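Local coordinates for protein Epf (Streptococcus pyogenes, PDB 4ES8) that is a cell-surface adhesin that binds to cells through an N-terminal domain containing a carbohydrate-binding module, at residues 129-134 against 167-172; 158-163 against 173-178. One frame throughout, in Å; residues are numbered along the deposited sequence.

Interaction 1: residues 129-134 against 167-172; sequences VDYRIG and KQREQG
Arg-169 reaches from the loop 167-172 to the backbone carbonyl of Val-129, tying the connection between strands 154-159 and 172-180 of one antiparallel sheet to strand 127-135 of a second, facing sheet, in what is probably the beta-sandwich of the carbohydrate-binding module. A single antiparallel bridge, the hydrogen-bonded pair Val-129 and Lys-167, starts the contact: Val-129 N gives a nearly straight bond to Lys-167 O (2.9 Å, 170° at the hydrogen), and Lys-167 N returns one to Val-129 O.

The tight part gathers round that oxygen. Arg-169 grips it side-on, NE at 2.9 Å and NH2 at 3.1 Å, both with the oxygen in the guanidinium plane, although NE stands well above the carbonyl plane. With Lys-167 N, three donors thus hold Val-129 O. Arginine suits the place because its chain, extended from CG to NE, spans the gap and still carries several N-H groups; NH1 and NH2 also bind Glu-162 and the Glu-163 carbonyl. One guanidinium face lies off-centre over the Tyr-131 ring, CZ 4.7 Å from the ring centroid, a cation-pi contact with the planes inclined by 39°. The opposite face meets Lys-167 CB near its rim. Tyr-131 offers an aromatic surface to the charge while its hydroxyl bonds Gln-120.

The looser part is purely ionic. Asp-130 OD1 lies 4.0 Å from Arg-169 NH2, well out of the guanidinium plane, so this long salt bridge works through charge alone; Asp-130 OD2 is instead bonded by Arg-132 NE. On the solvent side, partly exposed Lys-167 leads its amino end away to Glu-163. Back on the packed side, Arg-169 CD rests 3.5 Å from Tyr-131 OH.

Interaction 2: residues 158-163 against 173-178; sequences KIEGEE and DKTISF
Ile-159 and Ile-176 lie side by side on the buried face, pointing the same way, with their CG1 atoms 3.9 Å apart. They form a non-hydrogen-bonded antiparallel pair, and their branched, apolar side chains suit a face covered by Tyr-131 of strand 127-135. Ile-159 CG2 leans on the carbonyl oxygen of Thr-175, 3.6 Å away. At the end of the pairing, Glu-160 and Thr-175 also lie side by side, the methylene CG of the glutamate against Thr-175 CB.

Backbone bonds supply the register. Lys-158 and Ser-177 exchange N-H to O bonds in both directions, and Glu-160 N donates to Thr-175 O at 3.0 Å. Between these bonds, CA-H groups of Ile-176 and Ile-159 approach the oxygens of Lys-158 and Thr-175. Strand 154-159 is an outermost strand of a seven-stranded antiparallel sheet, and 172-180 is its neighbour; the edge strand then leaves the pairing through a type II turn from Ile-159 to Glu-162, where Gly-161 accommodates the positive phi (73°).

Two waters extend the polar network. One gives hydrogen bonds to Lys-158 O and Glu-160 OE2 and, in the conformer described, accepts from Ser-177 OG at 2.7 Å. The other bridges Glu-160 O and Thr-175 N, where the direct strand ladder has ended.

Charge pairing closes the turn end. Lys-174 crosses Glu-162 at about a right angle: chi2 of -59° turns CD aside, and the extended remainder of the chain carries NZ to the syn side of Glu-162 OE2 in a salt bridge. The 2.5 Å between Lys-174 NZ and Glu-162 OE2 is shorter than expected, and its exact length is doubtful. Lysine has the length to send its amino group from a buried strand position to this carboxylate, and NZ also donates to Glu-170 O.

In the fold
The two contacts lie on the same side of the chain's centre, their own centres about 9 Å apart, and their segments alternate along the chain. Glu-162 joins them: its OE1 meets Arg-169 NH1 at 2.9 Å, while its other oxygen serves Lys-174 of interaction 2, so one carboxylate is shared by two cations. Tyr-131 is the second link, for its CB packs 3.5 Å from Ile-176 CD1 and its OH lies as close to Lys-174 CE. Interaction 1 therefore borders the interior face of the edge pairing in interaction 2. The bound sodium ion is about 4 Å from the side chain of Lys-158 and about 10 Å from that of Arg-169.

Interaction 1: residues 129-134 against 167-172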
loop_
_atom_site.group_PDB
_atom_site.type_symbol
_atom_site.label_atom_id
_atom_site.label_comp_id
_atom_site.label_asym_id
_atom_site.label_seq_id
_atom_site.Cartn_x
_atom_site.Cartn_y
_atom_site.Cartn_z
ATOM N N VAL A 129 -17.282 -1.489 -13.911
ATOM C CA VAL A 129 -16.218 -1.850 -12.989
ATOM C C VAL A 129 -15.834 -0.685 -12.095
ATOM O O VAL A 129 -15.826 0.478 -12.526
ATOM C CB VAL A 129 -14.999 -2.291 -13.892
ATOM C CG1 VAL A 129 -13.713 -2.521 -13.092
ATOM C CG2 VAL A 129 -15.340 -3.537 -14.718
ATOM N N ASP A 130 -15.435 -1.024 -10.865
ATOM C CA ASP A 130 -14.906 -0.048 -9.905
ATOM C C ASP A 130 -13.660 -0.646 -9.259
ATOM O O ASP A 130 -13.534 -1.879 -9.183
ATOM C CB ASP A 130 -15.954 0.332 -8.833
ATOM C CG ASP A 130 -15.599 1.560 -7.981
ATOM O OD1 ASP A 130 -14.634 2.291 -8.341
ATOM O OD2 ASP A 130 -16.259 1.770 -6.943
ATOM N N TYR A 131 -12.752 0.217 -8.817
ATOM C CA TYR A 131 -11.515 -0.175 -8.114
ATOM C C TYR A 131 -11.463 0.594 -6.809
ATOM O O TYR A 131 -11.564 1.822 -6.821
ATOM C CB TYR A 131 -10.245 0.139 -8.918
ATOM C CG TYR A 131 -10.236 -0.269 -10.378
ATOM C CD1 TYR A 131 -10.567 -1.571 -10.767
ATOM C CD2 TYR A 131 -9.785 0.607 -11.361
ATOM C CE1 TYR A 131 -10.481 -1.968 -12.104
ATOM C CE2 TYR A 131 -9.695 0.221 -12.692
ATOM C CZ TYR A 131 -10.052 -1.067 -13.062
ATOM O OH TYR A 131 -9.983 -1.437 -14.382
ATOM N N ARG A 132 -11.308 -0.114 -5.699
ATOM C CA ARG A 132 -11.251 0.545 -4.408
ATOM C C ARG A 132 -10.156 -0.021 -3.560
ATOM O O ARG A 132 -9.660 -1.101 -3.856
ATOM C CB ARG A 132 -12.590 0.351 -3.661
ATOM C CG ARG A 132 -13.812 1.020 -4.305
ATOM C CD ARG A 132 -13.922 2.498 -3.975
ATOM N NE ARG A 132 -14.983 3.098 -4.785
ATOM C CZ ARG A 132 -15.274 4.390 -4.756
ATOM N NH1 ARG A 132 -14.562 5.222 -3.998
ATOM N NH2 ARG A 132 -16.256 4.872 -5.515
ATOM N N ILE A 133 -9.813 0.685 -2.473
ATOM C CA ILE A 133 -8.920 0.143 -1.449
ATOM C C ILE A 133 -9.816 -0.288 -0.291
ATOM O O ILE A 133 -10.814 0.385 0.006
ATOM C CB ILE A 133 -7.842 1.160 -0.991
ATOM C CG1 ILE A 133 -7.088 1.752 -2.206
ATOM C CG2 ILE A 133 -6.862 0.517 0.027
ATOM C CD1 ILE A 133 -6.383 0.746 -3.103
ATOM N N GLY A 134 -9.472 -1.390 0.362
ATOM C CA GLY A 134 -10.262 -1.806 1.505
ATOM C C GLY A 134 -9.433 -2.532 2.544
ATOM O O GLY A 134 -8.217 -2.688 2.397
ATOM N N LYS A 167 -18.057 2.222 -13.750
ATOM C CA LYS A 167 -18.002 2.807 -15.089
ATOM C C LYS A 167 -17.552 1.782 -16.095
ATOM O O LYS A 167 -16.920 0.786 -15.740
ATOM C CB LYS A 167 -16.942 3.957 -15.109
ATOM C CG LYS A 167 -17.233 5.152 -14.212
ATOM C CD LYS A 167 -16.398 6.341 -14.607
ATOM C CE LYS A 167 -17.004 7.611 -14.041
ATOM N NZ LYS A 167 -16.857 8.768 -14.980
ATOM N N GLN A 168 -17.806 2.057 -17.383
ATOM C CA GLN A 168 -17.148 1.303 -18.434
ATOM C C GLN A 168 -15.683 1.784 -18.454
ATOM O O GLN A 168 -15.433 2.978 -18.218
ATOM C CB GLN A 168 -17.816 1.580 -19.799
ATOM C CG GLN A 168 -19.197 0.980 -19.933
ATOM C CD GLN A 168 -19.600 1.016 -21.393
ATOM O OE1 GLN A 168 -19.680 2.076 -22.015
ATOM N NE2 GLN A 168 -19.792 -0.147 -21.984
ATOM N N ARG A 169 -14.718 0.889 -18.671
ATOM C CA ARG A 169 -13.316 1.277 -18.684
ATOM C C ARG A 169 -12.604 0.694 -19.881
ATOM O O ARG A 169 -12.987 -0.383 -20.359
ATOM C CB ARG A 169 -12.597 0.787 -17.391
ATOM C CG ARG A 169 -13.224 1.340 -16.115
ATOM C CD ARG A 169 -12.498 0.908 -14.849
ATOM N NE ARG A 169 -13.304 1.369 -13.716
ATOM C CZ ARG A 169 -13.205 2.576 -13.162
ATOM N NH1 ARG A 169 -12.202 3.391 -13.494
ATOM N NH2 ARG A 169 -14.055 2.947 -12.213
ATOM N N GLU A 170 -11.532 1.347 -20.310
ATOM C CA GLU A 170 -10.669 0.744 -21.316
ATOM C C GLU A 170 -10.006 -0.491 -20.714
ATOM O O GLU A 170 -9.716 -0.527 -19.506
ATOM C CB GLU A 170 -9.540 1.694 -21.750
ATOM C CG GLU A 170 -9.905 3.014 -22.363
ATOM C CD GLU A 170 -8.614 3.698 -22.783
ATOM O OE1 GLU A 170 -8.512 4.065 -23.974
ATOM O OE2 GLU A 170 -7.664 3.747 -21.967
ATOM N N GLN A 171 -9.713 -1.466 -21.545
ATOM C CA GLN A 171 -8.922 -2.617 -21.122
ATOM C C GLN A 171 -7.452 -2.258 -21.288
ATOM O O GLN A 171 -7.088 -1.583 -22.248
ATOM C CB GLN A 171 -9.277 -3.852 -21.953
ATOM C CG GLN A 171 -10.742 -4.253 -21.743
ATOM C CD GLN A 171 -11.247 -5.415 -22.571
ATOM O OE1 GLN A 171 -12.469 -5.567 -22.728
ATOM N NE2 GLN A 171 -10.353 -6.263 -23.110
ATOM N N GLY A 172 -6.629 -2.695 -20.361
ATOM C CA GLY A 172 -5.206 -2.401 -20.408
ATOM C C GLY A 172 -4.628 -2.181 -19.030
ATOM O O GLY A 172 -5.264 -2.490 -18.018
#

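Interaction 2: residues 158-163 against 173-178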
loop_
_atom_site.group_PDB
_atom_site.type_symbol
_atom_site.label_atom_id
_atom_site.label_comp_id
_atom_site.label_asym_id
_atom_site.label_seq_id
_atom_site.Cartn_x
_atom_site.Cartn_y
_atom_site.Cartn_z
ATOM N N LYS A 158 -6.044 7.511 -6.121
ATOM C CA LYS A 158 -6.070 8.073 -7.465
ATOM C C LYS A 158 -5.802 6.996 -8.494
ATOM O O LYS A 158 -4.770 6.321 -8.424
ATOM C CB LYS A 158 -5.033 9.216 -7.611
ATOM C CG LYS A 158 -4.895 9.808 -9.024
ATOM C CD LYS A 158 -3.839 10.923 -9.077
ATOM C CE LYS A 158 -3.632 11.497 -10.474
ATOM N NZ LYS A 158 -2.615 12.590 -10.451
ATOM N N ILE A 159 -6.696 6.880 -9.476
ATOM C CA ILE A 159 -6.479 6.004 -10.628
ATOM C C ILE A 159 -5.930 6.887 -11.733
ATOM O O ILE A 159 -6.593 7.887 -12.084
ATOM C CB ILE A 159 -7.723 5.229 -11.135
ATOM C CG1 ILE A 159 -8.557 4.547 -10.010
ATOM C CG2 ILE A 159 -7.307 4.229 -12.233
ATOM C CD1 ILE A 159 -9.990 4.243 -10.477
ATOM N N GLU A 160 -4.757 6.548 -12.302
ATOM C CA GLU A 160 -4.262 7.387 -13.397
ATOM C C GLU A 160 -5.257 7.374 -14.542
ATOM O O GLU A 160 -5.665 6.299 -15.010
ATOM C CB GLU A 160 -2.871 6.933 -13.909
ATOM C CG GLU A 160 -1.780 7.090 -12.864
ATOM C CD GLU A 160 -1.531 8.527 -12.438
ATOM O OE1 GLU A 160 -1.278 9.374 -13.327
ATOM O OE2 GLU A 160 -1.629 8.814 -11.224
ATOM N N GLY A 161 -5.653 8.580 -14.977
ATOM C CA GLY A 161 -6.516 8.743 -16.149
ATOM C C GLY A 161 -7.980 8.370 -16.027
ATOM O O GLY A 161 -8.709 8.436 -17.020
ATOM N N GLU A 162 -8.417 7.913 -14.843
ATOM C CA GLU A 162 -9.809 7.459 -14.643
ATOM C C GLU A 162 -10.374 7.865 -13.312
ATOM O O GLU A 162 -9.647 8.297 -12.408
ATOM C CB GLU A 162 -9.919 5.911 -14.668
ATOM C CG GLU A 162 -8.919 5.202 -15.512
ATOM C CD GLU A 162 -9.325 3.836 -15.996
ATOM O OE1 GLU A 162 -9.947 3.054 -15.241
ATOM O OE2 GLU A 162 -8.908 3.517 -17.124
ATOM N N GLU A 163 -11.679 7.632 -13.174
ATOM C CA GLU A 163 -12.422 7.915 -11.949
ATOM C C GLU A 163 -12.852 6.658 -11.255
ATOM O O GLU A 163 -13.137 5.655 -11.914
ATOM C CB GLU A 163 -13.731 8.703 -12.245
ATOM C CG GLU A 163 -13.569 9.991 -13.024
ATOM C CD GLU A 163 -13.228 9.795 -14.480
ATOM O OE1 GLU A 163 -13.986 9.079 -15.174
ATOM O OE2 GLU A 163 -12.165 10.288 -14.913
ATOM N N ASP A 173 -3.404 -1.663 -18.994
ATOM C CA ASP A 173 -2.696 -1.439 -17.744
ATOM C C ASP A 173 -3.351 -0.341 -16.921
ATOM O O ASP A 173 -3.681 0.735 -17.447
ATOM C CB ASP A 173 -1.236 -1.057 -18.028
ATOM C CG ASP A 173 -0.385 -2.141 -18.671
ATOM O OD1 ASP A 173 -0.870 -3.297 -18.786
ATOM O OD2 ASP A 173 0.781 -1.842 -19.044
ATOM N N LYS A 174 -3.479 -0.593 -15.617
ATOM C CA LYS A 174 -4.010 0.379 -14.673
ATOM C C LYS A 174 -2.987 0.693 -13.595
ATOM O O LYS A 174 -2.187 -0.182 -13.210
ATOM C CB LYS A 174 -5.278 -0.189 -14.003
ATOM C CG LYS A 174 -6.402 -0.565 -14.982
ATOM C CD LYS A 174 -6.897 0.620 -15.848
ATOM C CE LYS A 174 -7.929 0.110 -16.821
ATOM N NZ LYS A 174 -8.266 1.161 -17.831
ATOM N N THR A 175 -3.052 1.912 -13.065
ATOM C CA THR A 175 -2.197 2.350 -11.963
ATOM C C THR A 175 -3.061 3.037 -10.943
ATOM O O THR A 175 -3.844 3.926 -11.304
ATOM C CB THR A 175 -1.084 3.296 -12.455
ATOM O OG1 THR A 175 -0.299 2.670 -13.476
ATOM C CG2 THR A 175 -0.176 3.778 -11.303
ATOM N N ILE A 176 -2.929 2.632 -9.657
ATOM C CA ILE A 176 -3.678 3.234 -8.554
ATOM C C ILE A 176 -2.705 3.580 -7.466
ATOM O O ILE A 176 -1.926 2.715 -7.068
ATOM C CB ILE A 176 -4.800 2.315 -8.016
ATOM C CG1 ILE A 176 -5.797 1.933 -9.137
ATOM C CG2 ILE A 176 -5.519 2.970 -6.804
ATOM C CD1 ILE A 176 -6.864 0.886 -8.748
ATOM N N SER A 177 -2.718 4.839 -6.996
ATOM C CA SER A 177 -1.821 5.216 -5.910
ATOM C C SER A 177 -2.667 5.634 -4.711
ATOM O O SER A 177 -3.807 6.070 -4.887
ATOM C CB SER A 177 -0.871 6.331 -6.337
ATOM O OG SER A 177 -1.554 7.497 -6.761
ATOM N N PHE A 178 -2.128 5.454 -3.499
ATOM C CA PHE A 178 -2.851 5.826 -2.293
ATOM C C PHE A 178 -1.879 5.921 -1.147
ATOM O O PHE A 178 -0.764 5.397 -1.222
ATOM C CB PHE A 178 -3.982 4.834 -1.949
ATOM C CG PHE A 178 -3.501 3.464 -1.546
ATOM C CD1 PHE A 178 -3.089 2.540 -2.505
ATOM C CD2 PHE A 178 -3.435 3.099 -0.205
ATOM C CE1 PHE A 178 -2.621 1.276 -2.125
ATOM C CE2 PHE A 178 -2.976 1.830 0.170
ATOM C CZ PHE A 178 -2.579 0.927 -0.794
HETATM O O HOH W 1 -2.098 6.948 -9.399
HETATM O O HOH W 2 -4.640 3.707 -14.807
#